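Local structure of succinate-semialdehyde dehydrogenase (Synechococcus sp., 4ITA) at residues Ala58-Glu61 with Lys66-Glu69; Ile70-Met75 with Asp295-Glu300; Ala32-Ala37 with Gly150-Leu155. The protein probably catalyses the oxidation of succinic semialdehyde to succinate with an NADP-type cofactor, as a member of the aldehyde dehydrogenase family. All blocks are in the same frame, centred on the assembly; numbering follows the deposited sequence.

From the N terminus, interaction 3 opens first, on helix 24-41. Before it closes, interaction 1 joins the end of helix 46-62 to helix 64-75, a short closure of neighbouring helices nested wholly inside it. Interaction 2 starts from the same helix 64-75, at 70-75, while interaction 3 is still open. Interaction 3 then closes at 150-155, laying helix 24-41 on strand 152-156; interaction 2 closes only at 295-300, in the loop between helices 274-289 and 309-325. Interactions 2 and 3 therefore cross. Interactions 1 and 2 meet where Glu69 CG lies 4.0 Å from Met297 SD, whereas interaction 3 stands apart, its centre about 25 Å from that of interaction 1.

Interaction 1. Residues Ala58-Glu61 with Lys66-Glu69; sequences AILE and KFAE
The carbonyl oxygen of Ile59 lies at the edge of the Phe67 ring and in its plane, 3.6 Å from CE2. The outward C-H of CE2 aims almost straight at this oxygen, an approach that probably gives a mild electrostatic attraction on top of the packing. The two residues belong to helices 46-62 and 64-75, and the contact is the junction of two helices consecutive in the chain of the aldehyde dehydrogenase fold. Phe67 carries the second helix's whole share of it. Its CA-CB bond is directed at helix 46-62, and with CG anti to the carbonyl carbon (chi1 -64°) the ring reaches across the junction to the last turns of that helix. There the ring meets two successive residues. Ile59 offers its CG2 branch, 3.9 Å from Phe67 CZ; this methyl stands anti to its own backbone N while the longer CG1-CD1 branch leads away from the contact. The Leu60 side chain crosses that of Phe67 at about a right angle; separately, Leu60 CA lies 4.0 Å from Phe67 CE2, obliquely to the ring. Helix 162-175 closes over the junction through Ile171, which touches Ile59, Leu60 and Phe67 alike, and Phe136 adds a further contact to Leu60. On the neighbouring position of each helix, Ala68 packs against helix 79-103 and Glu61 forms a salt bridge with Arg94 of that same helix. Shortening Phe67 to an alanine would probably open a gap between the two helices, leaving the Ile59 and Leu60 methyls and Ile171 without the ring they share. Farther down the ring, toward its root, Leu60 CD2 approaches Phe67 CD2 to 4.2 Å.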
ATOM      1  N   ALA A  58       0.836  30.363   6.735  1.00  7.03           N
ATOM      2  CA  ALA A  58       1.005  31.709   7.289  1.00  7.18           C
ATOM      3  C   ALA A  58       0.506  31.811   8.731  1.00  7.87           C
ATOM      4  O   ALA A  58       1.103  32.513   9.556  1.00  8.44           O
ATOM      5  CB  ALA A  58       0.332  32.750   6.397  1.00  8.31           C
ATOM      6  N   ILE A  59      -0.580  31.110   9.048  1.00  5.91           N
ATOM      7  CA  ILE A  59      -1.082  31.066  10.418  1.00  8.03           C
ATOM      8  C   ILE A  59      -0.057  30.406  11.349  1.00  7.46           C
ATOM      9  O   ILE A  59       0.256  30.929  12.422  1.00  8.75           O
ATOM     10  CB  ILE A  59      -2.438  30.334  10.493  1.00  7.62           C
ATOM     11  CG1 ILE A  59      -3.525  31.170   9.809  1.00  7.08           C
ATOM     12  CG2 ILE A  59      -2.811  30.051  11.940  1.00  9.06           C
ATOM     13  CD1 ILE A  59      -4.801  30.404   9.498  1.00  8.62           C
ATOM     14  N   LEU A  60       0.481  29.268  10.930  1.00  7.80           N
ATOM     15  CA  LEU A  60       1.523  28.587  11.697  1.00  7.91           C
ATOM     16  C   LEU A  60       2.773  29.451  11.877  1.00  9.22           C
ATOM     17  O   LEU A  60       3.380  29.466  12.951  1.00 10.54           O
ATOM     18  CB  LEU A  60       1.895  27.273  11.006  1.00  6.82           C
ATOM     19  CG  LEU A  60       0.860  26.154  11.135  1.00  6.33           C
ATOM     20  CD1 LEU A  60       1.026  25.158  10.003  1.00  7.06           C
ATOM     21  CD2 LEU A  60       0.999  25.452  12.482  1.00  8.20           C
ATOM     22  N   GLU A  61       3.151  30.170  10.825  1.00  7.51           N
ATOM     23  CA  GLU A  61       4.330  31.039  10.853  1.00  8.95           C
ATOM     24  C   GLU A  61       4.154  32.249  11.762  1.00 10.59           C
ATOM     25  O   GLU A  61       5.108  32.711  12.394  1.00 13.09           O
ATOM     26  CB  GLU A  61       4.703  31.481   9.434  1.00  9.33           C
ATOM     27  CG  GLU A  61       5.282  30.351   8.581  1.00  9.30           C
ATOM     28  CD  GLU A  61       5.069  30.550   7.081  1.00 11.71           C
ATOM     29  OE1 GLU A  61       4.494  31.577   6.672  1.00 12.65           O
ATOM     30  OE2 GLU A  61       5.473  29.660   6.309  1.00 12.45           O
ATOM     31  N   LYS A  66       2.643  30.577  20.289  1.00 10.73           N
ATOM     32  CA  LYS A  66       1.387  30.184  20.905  1.00 11.26           C
ATOM     33  C   LYS A  66       1.078  28.705  20.673  1.00 10.24           C
ATOM     34  O   LYS A  66       0.708  27.980  21.600  1.00  9.65           O
ATOM     35  CB  LYS A  66       0.233  31.049  20.377  1.00 13.91           C
ATOM     36  CG  LYS A  66      -1.146  30.566  20.817  1.00 20.98           C
ATOM     37  CD  LYS A  66      -2.248  31.563  20.461  1.00 27.80           C
ATOM     38  CE  LYS A  66      -2.874  31.271  19.103  1.00 28.61           C
ATOM     39  NZ  LYS A  66      -4.062  32.140  18.843  1.00 37.50           N
ATOM     40  N   PHE A  67       1.236  28.247  19.436  1.00  9.46           N
ATOM     41  CA  PHE A  67       0.991  26.844  19.150  1.00  9.36           C
ATOM     42  C   PHE A  67       1.994  25.975  19.893  1.00  9.04           C
ATOM     43  O   PHE A  67       1.643  24.926  20.423  1.00  8.29           O
ATOM     44  CB  PHE A  67       1.032  26.569  17.649  1.00  9.04           C
ATOM     45  CG  PHE A  67      -0.046  27.278  16.884  1.00  8.10           C
ATOM     46  CD1 PHE A  67      -1.361  27.253  17.330  1.00 10.30           C
ATOM     47  CD2 PHE A  67       0.261  27.994  15.735  1.00  9.18           C
ATOM     48  CE1 PHE A  67      -2.362  27.918  16.631  1.00 11.11           C
ATOM     49  CE2 PHE A  67      -0.725  28.664  15.034  1.00  9.73           C
ATOM     50  CZ  PHE A  67      -2.040  28.629  15.483  1.00  8.36           C
ATOM     51  N   ALA A  68       3.241  26.430  19.942  1.00  8.20           N
ATOM     52  CA  ALA A  68       4.277  25.699  20.661  1.00  8.03           C
ATOM     53  C   ALA A  68       3.930  25.543  22.138  1.00  8.69           C
ATOM     54  O   ALA A  68       4.184  24.496  22.734  1.00  8.62           O
ATOM     55  CB  ALA A  68       5.618  26.390  20.493  1.00  8.57           C
ATOM     56  N   GLU A  69       3.337  26.574  22.733  1.00  7.90           N
ATOM     57  CA  GLU A  69       2.972  26.509  24.145  1.00 10.75           C
ATOM     58  C   GLU A  69       1.930  25.429  24.388  1.00  9.07           C
ATOM     59  O   GLU A  69       1.939  24.757  25.427  1.00  9.76           O
ATOM     60  CB  GLU A  69       2.458  27.863  24.645  1.00 12.40           C
ATOM     61  CG  GLU A  69       2.196  27.898  26.142  1.00 16.08           C
ATOM     62  CD  GLU A  69       1.828  29.281  26.644  1.00 25.22           C
ATOM     63  OE1 GLU A  69       1.420  30.127  25.822  1.00 29.02           O
ATOM     64  OE2 GLU A  69       1.950  29.517  27.864  1.00 33.21           O
TER

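Interaction 2. Residues Ile70-Met75 with Asp295-Glu300; sequences IMTTEM and DPMAPE
Thr72 pushes its methyl into the notch between Pro296 and Met297. With OG1 beside the backbone N (chi1 -62°), CG2 is left anti to that nitrogen, where it meets the turn; it lies 3.6 Å from Pro296 CG and only slightly farther from CB, the two side chains meeting obliquely. On its other flank Met297 folds back. Its CG is anti to the carbonyl carbon, and bends at chi2 and chi3 curl the chain until SD rests 3.7 Å from Thr72 CG2. The strongest partner of Thr72 OG1 is Lys77 O, with Ala68 O a second acceptor within hydrogen-bonding reach of the same hydroxyl. Pro296 and Met297 are the central residues of a type I beta turn, overlaid by an Asx turn: Met297 N donates to Asp295 OD1 over 3.0 Å, fairly straight at 162° but arriving 45° above the carboxylate plane. The Thr72 methyl packs helix 64-75 against this turn, which follows helix 274-289, probably joining the cofactor-binding and catalytic parts of the aldehyde dehydrogenase fold. Next to the notch, His79 of helix 79-103 touches both Thr72 and Met297, and its backbone is hydrogen-bonded to that of Pro296.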
ATOM      1  N   ILE A  70       1.027  25.243  23.428  1.00  8.52           N
ATOM      2  CA  ILE A  70       0.017  24.197  23.566  1.00  8.40           C
ATOM      3  C   ILE A  70       0.703  22.833  23.581  1.00  7.90           C
ATOM      4  O   ILE A  70       0.402  21.998  24.439  1.00  8.33           O
ATOM      5  CB  ILE A  70      -1.031  24.232  22.434  1.00  9.55           C
ATOM      6  CG1 ILE A  70      -1.717  25.599  22.364  1.00 10.31           C
ATOM      7  CG2 ILE A  70      -2.068  23.137  22.639  1.00 10.76           C
ATOM      8  CD1 ILE A  70      -2.630  25.740  21.155  1.00 12.59           C
ATOM      9  N   MET A  71       1.627  22.621  22.641  1.00  7.73           N
ATOM     10  CA  MET A  71       2.371  21.359  22.552  1.00  7.97           C
ATOM     11  C   MET A  71       3.122  21.072  23.847  1.00  7.49           C
ATOM     12  O   MET A  71       3.023  19.980  24.412  1.00  8.03           O
ATOM     13  CB  MET A  71       3.363  21.373  21.379  1.00  7.38           C
ATOM     14  CG  MET A  71       2.739  21.525  19.981  1.00  8.72           C
ATOM     15  SD  MET A  71       3.938  21.383  18.614  1.00  6.10           S
ATOM     16  CE  MET A  71       3.650  22.936  17.741  1.00 10.67           C
ATOM     17  N   THR A  72       3.888  22.050  24.314  1.00  7.83           N
ATOM     18  CA  THR A  72       4.668  21.895  25.539  1.00  8.86           C
ATOM     19  C   THR A  72       3.787  21.605  26.749  1.00  7.50           C
ATOM     20  O   THR A  72       4.098  20.727  27.551  1.00  8.62           O
ATOM     21  CB  THR A  72       5.522  23.146  25.783  1.00  7.70           C
ATOM     22  OG1 THR A  72       6.441  23.295  24.696  1.00  8.74           O
ATOM     23  CG2 THR A  72       6.295  23.041  27.095  1.00  9.33           C
ATOM     24  N   THR A  73       2.681  22.328  26.873  1.00  8.47           N
ATOM     25  CA  THR A  73       1.774  22.124  27.990  1.00  8.67           C
ATOM     26  C   THR A  73       1.208  20.708  28.007  1.00  8.31           C
ATOM     27  O   THR A  73       1.128  20.075  29.059  1.00  8.55           O
ATOM     28  CB  THR A  73       0.612  23.125  27.936  1.00  9.53           C
ATOM     29  OG1 THR A  73       1.135  24.452  28.057  1.00 11.54           O
ATOM     30  CG2 THR A  73      -0.395  22.865  29.051  1.00 11.88           C
ATOM     31  N   GLU A  74       0.810  20.206  26.841  1.00  7.80           N
ATOM     32  CA  GLU A  74       0.160  18.901  26.790  1.00  9.20           C
ATOM     33  C   GLU A  74       1.112  17.713  26.846  1.00  7.25           C
ATOM     34  O   GLU A  74       0.792  16.701  27.461  1.00  8.27           O
ATOM     35  CB  GLU A  74      -0.740  18.774  25.556  1.00  7.89           C
ATOM     36  CG  GLU A  74      -1.932  19.718  25.564  1.00  9.06           C
ATOM     37  CD  GLU A  74      -3.035  19.272  24.626  1.00  8.96           C
ATOM     38  OE1 GLU A  74      -2.769  19.149  23.406  1.00  8.29           O
ATOM     39  OE2 GLU A  74      -4.163  19.047  25.117  1.00  9.11           O
ATOM     40  N   MET A  75       2.270  17.815  26.194  1.00  7.61           N
ATOM     41  CA  MET A  75       3.115  16.633  26.056  1.00  7.72           C
ATOM     42  C   MET A  75       4.594  16.816  26.403  1.00  8.14           C
ATOM     43  O   MET A  75       5.378  15.881  26.264  1.00  7.96           O
ATOM     44  CB  MET A  75       2.901  15.953  24.698  1.00  7.59           C
ATOM     45  CG  MET A  75       3.002  16.870  23.479  1.00  8.12           C
ATOM     46  SD  MET A  75       4.681  17.489  23.103  1.00  6.31           S
ATOM     47  CE  MET A  75       5.557  15.929  22.830  1.00  7.65           C
ATOM     48  N   ASP A 295      12.012  22.632  33.368  1.00 11.98           N
ATOM     49  CA  ASP A 295      10.753  23.106  32.802  1.00 10.26           C
ATOM     50  C   ASP A 295      10.932  23.319  31.306  1.00  9.68           C
ATOM     51  O   ASP A 295      11.763  24.112  30.889  1.00 10.09           O
ATOM     52  CB  ASP A 295      10.357  24.429  33.470  1.00 12.75           C
ATOM     53  CG  ASP A 295       8.936  24.865  33.131  1.00 18.91           C
ATOM     54  OD1 ASP A 295       8.388  24.432  32.099  1.00 15.02           O
ATOM     55  OD2 ASP A 295       8.357  25.649  33.913  1.00 24.43           O
ATOM     56  N   PRO A 296      10.141  22.605  30.490  1.00  9.81           N
ATOM     57  CA  PRO A 296      10.311  22.721  29.038  1.00  9.21           C
ATOM     58  C   PRO A 296       9.933  24.099  28.477  1.00  9.05           C
ATOM     59  O   PRO A 296      10.338  24.435  27.364  1.00  9.43           O
ATOM     60  CB  PRO A 296       9.396  21.618  28.488  1.00 10.23           C
ATOM     61  CG  PRO A 296       8.364  21.409  29.555  1.00 10.06           C
ATOM     62  CD  PRO A 296       9.125  21.601  30.850  1.00 10.13           C
ATOM     63  N   MET A 297       9.196  24.899  29.242  1.00 10.20           N
ATOM     64  CA  MET A 297       8.899  26.262  28.798  1.00 11.93           C
ATOM     65  C   MET A 297      10.113  27.193  28.860  1.00 12.30           C
ATOM     66  O   MET A 297      10.148  28.208  28.169  1.00 15.50           O
ATOM     67  CB  MET A 297       7.731  26.864  29.583  1.00 13.00           C
ATOM     68  CG  MET A 297       6.353  26.376  29.150  1.00 15.78           C
ATOM     69  SD  MET A 297       5.847  26.713  27.425  1.00  9.71           S
ATOM     70  CE  MET A 297       6.045  28.490  27.301  1.00 22.35           C
ATOM     71  N   ALA A 298      11.114  26.844  29.669  1.00 11.16           N
ATOM     72  CA  ALA A 298      12.329  27.652  29.768  1.00 12.61           C
ATOM     73  C   ALA A 298      13.233  27.424  28.560  1.00 14.07           C
ATOM     74  O   ALA A 298      13.519  26.285  28.211  1.00 13.36           O
ATOM     75  CB  ALA A 298      13.068  27.333  31.054  1.00 14.93           C
ATOM     76  N   PRO A 299      13.699  28.507  27.916  1.00 13.65           N
ATOM     77  CA  PRO A 299      14.461  28.357  26.668  1.00 14.48           C
ATOM     78  C   PRO A 299      15.794  27.620  26.820  1.00 14.46           C
ATOM     79  O   PRO A 299      16.319  27.086  25.842  1.00 16.81           O
ATOM     80  CB  PRO A 299      14.696  29.806  26.221  1.00 18.02           C
ATOM     81  CG  PRO A 299      14.518  30.629  27.461  1.00 17.82           C
ATOM     82  CD  PRO A 299      13.459  29.922  28.250  1.00 15.93           C
ATOM     83  N   GLU A 300      16.323  27.579  28.035  1.00 14.53           N
ATOM     84  CA  GLU A 300      17.606  26.927  28.283  1.00 14.21           C
ATOM     85  C   GLU A 300      17.475  25.415  28.506  1.00 13.15           C
ATOM     86  O   GLU A 300      18.469  24.693  28.544  1.00 12.92           O
ATOM     87  CB  GLU A 300      18.280  27.561  29.498  1.00 19.71           C
ATOM     88  CG  GLU A 300      17.510  27.356  30.799  1.00 24.25           C
ATOM     89  CD  GLU A 300      16.515  28.467  31.101  1.00 25.45           C
ATOM     90  OE1 GLU A 300      15.964  28.473  32.224  1.00 32.36           O
ATOM     91  OE2 GLU A 300      16.295  29.336  30.228  1.00 22.21           O
TER

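Interaction 3. Residues Ala32-Ala37 with Gly150-Leu155; sequences AKAQEA and GNVAVL. With EDO (1,2-ethanediol), chain F.
Val152 lays its isopropyl group against the side of helix 24-41, over Ala34. One branch does most of the touching: CG2 comes to 3.6 Å from Ala34 O and to 4.1 Å from Ala34 CB. With CG1 anti to the carbonyl carbon (chi1 -58°), CG2 falls between the backbone N and the carbonyl carbon and faces Ala34, while Val152 CG1 reaches 4.4 Å from Ala37 C. The small alanines at 34 and 37, one turn apart, both direct CB at the strand and let the helix backbone come close, with Ala34 CA and Val152 CA 6.6 Å apart. Val154, two residues along, also faces the helix and packs on Leu31, while Phe38, Tyr41 and Ile125 add to the apolar surroundings of Val152. Just before the strand, Gly150 ends helix 137-149 in a Schellman motif; its positive phi of 95° would jam a side chain against the preceding carbonyl. Asn151 follows, taking no part in the helix contact. OD1 accepts from Gly124 N, and ND2 is shared between Phe447 O and a 1,2-ethanediol probably from the crystallisation liquor, whose O1 lies 3.0 Å from Asn151 ND2 in a bent bond (139°). The protein bonds to Gly124 N and Phe447 O hold the amide's rotation and tie the start of the strand to strand 115-129 and to Phe447. Strand 152-156 runs parallel between 115-129 and 182-185; with helix 137-149 leading from 115-129 into it, this is the beta-alpha-beta pattern of a Rossmann fold, with helix 24-41 packed on one face of its sheet.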
ATOM      1  N   ALA A  32     -20.832  11.619   7.758  1.00  6.90           N
ATOM      2  CA  ALA A  32     -21.809  12.085   6.777  1.00  7.04           C
ATOM      3  C   ALA A  32     -21.419  13.464   6.250  1.00  7.70           C
ATOM      4  O   ALA A  32     -21.498  13.716   5.048  1.00  8.46           O
ATOM      5  CB  ALA A  32     -23.200  12.134   7.388  1.00  7.30           C
ATOM      6  N   LYS A  33     -20.997  14.353   7.143  1.00  6.93           N
ATOM      7  CA  LYS A  33     -20.602  15.692   6.719  1.00  7.15           C
ATOM      8  C   LYS A  33     -19.334  15.656   5.874  1.00  7.29           C
ATOM      9  O   LYS A  33     -19.221  16.386   4.891  1.00  7.41           O
ATOM     10  CB  LYS A  33     -20.436  16.638   7.913  1.00  7.52           C
ATOM     11  CG  LYS A  33     -20.200  18.088   7.483  1.00  8.44           C
ATOM     12  CD  LYS A  33     -20.313  19.075   8.627  1.00 10.06           C
ATOM     13  CE  LYS A  33     -19.157  18.960   9.587  1.00  8.83           C
ATOM     14  NZ  LYS A  33     -19.375  19.874  10.756  1.00 12.03           N
ATOM     15  N   ALA A  34     -18.386  14.800   6.246  1.00  6.57           N
ATOM     16  CA  ALA A  34     -17.168  14.638   5.450  1.00  6.17           C
ATOM     17  C   ALA A  34     -17.479  14.164   4.038  1.00  7.22           C
ATOM     18  O   ALA A  34     -16.878  14.631   3.068  1.00  6.20           O
ATOM     19  CB  ALA A  34     -16.226  13.663   6.126  1.00  7.50           C
ATOM     20  N   GLN A  35     -18.419  13.238   3.913  1.00  6.81           N
ATOM     21  CA  GLN A  35     -18.799  12.738   2.606  1.00  7.37           C
ATOM     22  C   GLN A  35     -19.421  13.831   1.743  1.00  7.56           C
ATOM     23  O   GLN A  35     -19.076  13.981   0.564  1.00  8.61           O
ATOM     24  CB  GLN A  35     -19.747  11.545   2.737  1.00  8.78           C
ATOM     25  CG  GLN A  35     -20.165  10.974   1.400  1.00 10.27           C
ATOM     26  CD  GLN A  35     -18.976  10.465   0.608  1.00 14.72           C
ATOM     27  OE1 GLN A  35     -17.963  10.051   1.181  1.00 14.43           O
ATOM     28  NE2 GLN A  35     -19.086  10.500  -0.719  1.00 17.37           N
ATOM     29  N   GLU A  36     -20.323  14.610   2.330  1.00  7.69           N
ATOM     30  CA  GLU A  36     -20.919  15.727   1.612  1.00  9.29           C
ATOM     31  C   GLU A  36     -19.849  16.747   1.235  1.00  8.18           C
ATOM     32  O   GLU A  36     -19.831  17.260   0.112  1.00  9.15           O
ATOM     33  CB  GLU A  36     -21.984  16.371   2.485  1.00  9.02           C
ATOM     34  CG  GLU A  36     -22.732  17.507   1.831  1.00 13.33           C
ATOM     35  CD  GLU A  36     -23.925  17.920   2.663  1.00 20.33           C
ATOM     36  OE1 GLU A  36     -23.825  18.940   3.376  1.00 29.94           O
ATOM     37  OE2 GLU A  36     -24.951  17.206   2.617  1.00 29.12           O
ATOM     38  N   ALA A  37     -18.949  17.039   2.167  1.00  7.37           N
ATOM     39  CA  ALA A  37     -17.883  17.996   1.888  1.00  7.51           C
ATOM     40  C   ALA A  37     -16.981  17.507   0.763  1.00  7.22           C
ATOM     41  O   ALA A  37     -16.589  18.293  -0.092  1.00  7.67           O
ATOM     42  CB  ALA A  37     -17.073  18.283   3.137  1.00  7.93           C
ATOM     43  N   GLY A 150      -7.224  16.685  -2.803  1.00  6.41           N
ATOM     44  CA  GLY A 150      -8.675  16.712  -2.873  1.00  6.70           C
ATOM     45  C   GLY A 150      -9.374  15.666  -2.019  1.00  5.59           C
ATOM     46  O   GLY A 150     -10.592  15.521  -2.117  1.00  7.16           O
ATOM     47  N   ASN A 151      -8.620  14.925  -1.209  1.00  5.68           N
ATOM     48  CA  ASN A 151      -9.221  14.081  -0.183  1.00  5.25           C
ATOM     49  C   ASN A 151      -9.779  14.946   0.943  1.00  5.82           C
ATOM     50  O   ASN A 151      -9.427  16.121   1.077  1.00  6.66           O
ATOM     51  CB  ASN A 151      -8.174  13.141   0.422  1.00  7.20           C
ATOM     52  CG  ASN A 151      -7.814  11.967  -0.480  1.00  7.25           C
ATOM     53  OD1 ASN A 151      -8.649  11.434  -1.211  1.00  6.55           O
ATOM     54  ND2 ASN A 151      -6.560  11.535  -0.401  1.00 10.31           N
ATOM     55  N   VAL A 152     -10.659  14.365   1.752  1.00  5.93           N
ATOM     56  CA  VAL A 152     -10.982  14.969   3.039  1.00  6.83           C
ATOM     57  C   VAL A 152     -10.460  14.038   4.131  1.00  6.67           C
ATOM     58  O   VAL A 152     -10.133  12.870   3.864  1.00  6.56           O
ATOM     59  CB  VAL A 152     -12.484  15.270   3.209  1.00  6.25           C
ATOM     60  CG1 VAL A 152     -12.960  16.190   2.098  1.00  7.11           C
ATOM     61  CG2 VAL A 152     -13.304  13.986   3.250  1.00  8.23           C
ATOM     62  N   ALA A 153     -10.342  14.551   5.351  1.00  5.93           N
ATOM     63  CA  ALA A 153      -9.705  13.780   6.401  1.00  6.67           C
ATOM     64  C   ALA A 153     -10.420  13.879   7.726  1.00  5.68           C
ATOM     65  O   ALA A 153     -10.959  14.928   8.088  1.00  5.74           O
ATOM     66  CB  ALA A 153      -8.262  14.214   6.563  1.00  9.36           C
ATOM     67  N   VAL A 154     -10.423  12.766   8.445  1.00  5.52           N
ATOM     68  CA  VAL A 154     -10.821  12.752   9.846  1.00  5.83           C
ATOM     69  C   VAL A 154      -9.613  12.307  10.655  1.00  5.42           C
ATOM     70  O   VAL A 154      -8.941  11.337  10.300  1.00  6.87           O
ATOM     71  CB  VAL A 154     -12.080  11.876  10.114  1.00  6.68           C
ATOM     72  CG1 VAL A 154     -13.302  12.496   9.442  1.00  7.42           C
ATOM     73  CG2 VAL A 154     -11.874  10.430   9.633  1.00  6.95           C
ATOM     74  N   LEU A 155      -9.332  13.046  11.721  1.00  6.27           N
ATOM     75  CA  LEU A 155      -8.166  12.802  12.562  1.00  5.82           C
ATOM     76  C   LEU A 155      -8.570  12.239  13.913  1.00  5.62           C
ATOM     77  O   LEU A 155      -9.366  12.852  14.626  1.00  7.22           O
ATOM     78  CB  LEU A 155      -7.419  14.111  12.798  1.00  6.26           C
ATOM     79  CG  LEU A 155      -6.354  14.119  13.899  1.00  7.31           C
ATOM     80  CD1 LEU A 155      -5.163  13.227  13.568  1.00  7.89           C
ATOM     81  CD2 LEU A 155      -5.900  15.549  14.200  1.00  7.76           C
TER
HETATM   82  C1  EDO F 504      -3.010  12.357  -0.202  1.00 10.49           C
HETATM   83  O1  EDO F 504      -3.809  11.811   0.869  1.00 11.39           O
HETATM   84  C2  EDO F 504      -2.684  11.296  -1.242  1.00  9.57           C
HETATM   85  O2  EDO F 504      -1.716  10.419  -0.646  1.00 13.60           O